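Local coordinates for protein Pcdhgb2 (Mus musculus, PDB 5SZR) that probably acts as a calcium-dependent cell-adhesion protein and may help to establish and maintain specific neuronal connections in the brain, at residues A[10-15]-A[94-99]. Sequence-based numbering, arbitrary orientation.
Sequences FSVTLR and CSIQVK
The Phe-10 ring presents its edge to Cys-94: SG lies 3.8 Å from CE2 and 75° off the ring normal, a sulfur-aromatic contact. Ser-95 O also lies at this edge, near the ring plane, 3.7 Å from CD2. CG1 of Ile-96 approaches the ring obliquely, 4.0 Å from CD2, and also touches CB. Phe-10 CG lies beside the backbone N (chi1 -57°), the atom that bonds Ser-95 O, and this starts the ring out on the Ser-95 side. Leu-25 and Val-27 also touch the side chain. An alanine here would probably cost Cys-94 SG its contact with this ring edge and open a gap beside Ile-96, Leu-25 and Val-27.

The same face continues with Val-12, whose CG2 meets CG2 of Val-98 at 3.8 Å. Leu-14 follows, with CD1 against the other branch, CG1, of Val-98. Val-24, on strand 23-26, touches both Val-12 and Leu-14. On the opposite face Thr-13 and Lys-99 lie side by side and point the same way. CG2 of Thr-13 packs on CB and CD of the extended lysine chain, both at 3.9 Å.

Five backbone hydrogen bonds join the strands. Phe-10 and Val-12 each use both N and O, and Leu-14 N closes the set on Lys-99 O. The bond from Val-12 N to Gln-97 O is the longest, at 3.3 Å, with its donor tilted 29° from the carbonyl plane.

Segment 10-15 lies on the outermost strand of its sheet within this chain and runs parallel to 94-99, which is flanked on its other side by the antiparallel strand 77-85. This parallel pairing of the first and last strands is characteristic of the Greek-key beta sandwich of a cadherin domain, here extracellular cadherin domain 3, the first of the four in this fragment.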
loop_
_atom_site.group_PDB
_atom_site.type_symbol
_atom_site.label_atom_id
_atom_site.label_comp_id
_atom_site.label_asym_id
_atom_site.label_seq_id
_atom_site.Cartn_x
_atom_site.Cartn_y
_atom_site.Cartn_z
ATOM N N PHE A 10 -75.552 -7.093 -13.493
ATOM C CA PHE A 10 -74.751 -6.055 -14.123
ATOM C C PHE A 10 -73.272 -6.311 -13.842
ATOM O O PHE A 10 -72.911 -6.851 -12.794
ATOM C CB PHE A 10 -75.136 -4.664 -13.603
ATOM C CG PHE A 10 -76.591 -4.309 -13.787
ATOM C CD1 PHE A 10 -76.997 -3.521 -14.853
ATOM C CD2 PHE A 10 -77.548 -4.737 -12.878
ATOM C CE1 PHE A 10 -78.335 -3.182 -15.021
ATOM C CE2 PHE A 10 -78.882 -4.403 -13.039
ATOM C CZ PHE A 10 -79.276 -3.623 -14.111
ATOM N N SER A 11 -72.413 -5.914 -14.782
ATOM C CA SER A 11 -70.967 -6.074 -14.634
ATOM C C SER A 11 -70.274 -4.752 -14.931
ATOM O O SER A 11 -70.476 -4.170 -16.004
ATOM C CB SER A 11 -70.428 -7.173 -15.553
ATOM O OG SER A 11 -70.840 -8.455 -15.115
ATOM N N VAL A 12 -69.463 -4.282 -13.983
ATOM C CA VAL A 12 -68.657 -3.079 -14.156
ATOM C C VAL A 12 -67.233 -3.377 -13.705
ATOM O O VAL A 12 -66.999 -4.252 -12.866
ATOM C CB VAL A 12 -69.227 -1.870 -13.377
ATOM C CG1 VAL A 12 -70.620 -1.525 -13.863
ATOM C CG2 VAL A 12 -69.230 -2.145 -11.881
ATOM N N THR A 13 -66.277 -2.647 -14.277
ATOM C CA THR A 13 -64.877 -2.725 -13.875
ATOM C C THR A 13 -64.421 -1.373 -13.343
ATOM O O THR A 13 -64.820 -0.324 -13.855
ATOM C CB THR A 13 -63.959 -3.148 -15.031
ATOM O OG1 THR A 13 -63.852 -2.079 -15.979
ATOM C CG2 THR A 13 -64.492 -4.391 -15.724
ATOM N N LEU A 14 -63.576 -1.401 -12.316
ATOM C CA LEU A 14 -63.032 -0.191 -11.719
ATOM C C LEU A 14 -61.523 -0.310 -11.582
ATOM O O LEU A 14 -61.008 -1.355 -11.169
ATOM C CB LEU A 14 -63.641 0.083 -10.337
ATOM C CG LEU A 14 -65.160 0.202 -10.199
ATOM C CD1 LEU A 14 -65.538 0.495 -8.751
ATOM C CD2 LEU A 14 -65.710 1.269 -11.132
ATOM N N ARG A 15 -60.817 0.757 -11.944
ATOM C CA ARG A 15 -59.394 0.837 -11.652
ATOM C C ARG A 15 -59.196 1.046 -10.156
ATOM O O ARG A 15 -59.935 1.798 -9.516
ATOM C CB ARG A 15 -58.749 1.972 -12.444
ATOM C CG ARG A 15 -58.722 1.745 -13.952
ATOM C CD ARG A 15 -58.286 3.002 -14.692
ATOM N NE ARG A 15 -57.928 2.734 -16.082
ATOM C CZ ARG A 15 -58.773 2.807 -17.105
ATOM N NH1 ARG A 15 -58.350 2.545 -18.333
ATOM N NH2 ARG A 15 -60.042 3.140 -16.901
ATOM N N CYS A 94 -81.355 -7.644 -7.845
ATOM C CA CYS A 94 -80.392 -7.745 -8.931
ATOM C C CYS A 94 -78.994 -7.759 -8.331
ATOM O O CYS A 94 -78.787 -7.353 -7.184
ATOM C CB CYS A 94 -80.536 -6.598 -9.935
ATOM S SG CYS A 94 -79.814 -5.042 -9.386
ATOM N N SER A 95 -78.031 -8.233 -9.117
ATOM C CA SER A 95 -76.650 -8.338 -8.671
ATOM C C SER A 95 -75.734 -7.533 -9.582
ATOM O O SER A 95 -75.990 -7.389 -10.783
ATOM C CB SER A 95 -76.180 -9.797 -8.624
ATOM O OG SER A 95 -76.741 -10.473 -7.514
ATOM N N ILE A 96 -74.665 -7.007 -8.994
ATOM C CA ILE A 96 -73.686 -6.190 -9.698
ATOM C C ILE A 96 -72.309 -6.731 -9.343
ATOM O O ILE A 96 -71.857 -6.584 -8.201
ATOM C CB ILE A 96 -73.799 -4.708 -9.332
ATOM C CG1 ILE A 96 -75.194 -4.195 -9.683
ATOM C CG2 ILE A 96 -72.726 -3.897 -10.048
ATOM C CD1 ILE A 96 -75.629 -3.042 -8.846
ATOM N N GLN A 97 -71.648 -7.359 -10.308
ATOM C CA GLN A 97 -70.329 -7.942 -10.097
ATOM C C GLN A 97 -69.280 -6.911 -10.491
ATOM O O GLN A 97 -69.147 -6.569 -11.672
ATOM C CB GLN A 97 -70.181 -9.232 -10.893
ATOM C CG GLN A 97 -71.088 -10.328 -10.383
ATOM C CD GLN A 97 -70.921 -11.622 -11.133
ATOM O OE1 GLN A 97 -69.816 -12.160 -11.232
ATOM N NE2 GLN A 97 -72.019 -12.135 -11.669
ATOM N N VAL A 98 -68.549 -6.409 -9.500
ATOM C CA VAL A 98 -67.590 -5.328 -9.688
ATOM C C VAL A 98 -66.202 -5.937 -9.800
ATOM O O VAL A 98 -65.704 -6.561 -8.853
ATOM C CB VAL A 98 -67.656 -4.312 -8.538
ATOM C CG1 VAL A 98 -66.601 -3.235 -8.725
ATOM C CG2 VAL A 98 -69.046 -3.694 -8.459
ATOM N N LYS A 99 -65.579 -5.758 -10.959
ATOM C CA LYS A 99 -64.234 -6.248 -11.217
ATOM C C LYS A 99 -63.243 -5.112 -10.998
ATOM O O LYS A 99 -63.476 -3.983 -11.443
ATOM C CB LYS A 99 -64.132 -6.796 -12.640
ATOM C CG LYS A 99 -62.729 -7.135 -13.081
ATOM C CD LYS A 99 -62.727 -7.686 -14.499
ATOM C CE LYS A 99 -61.306 -7.933 -14.985
ATOM N NZ LYS A 99 -61.267 -8.465 -16.375
#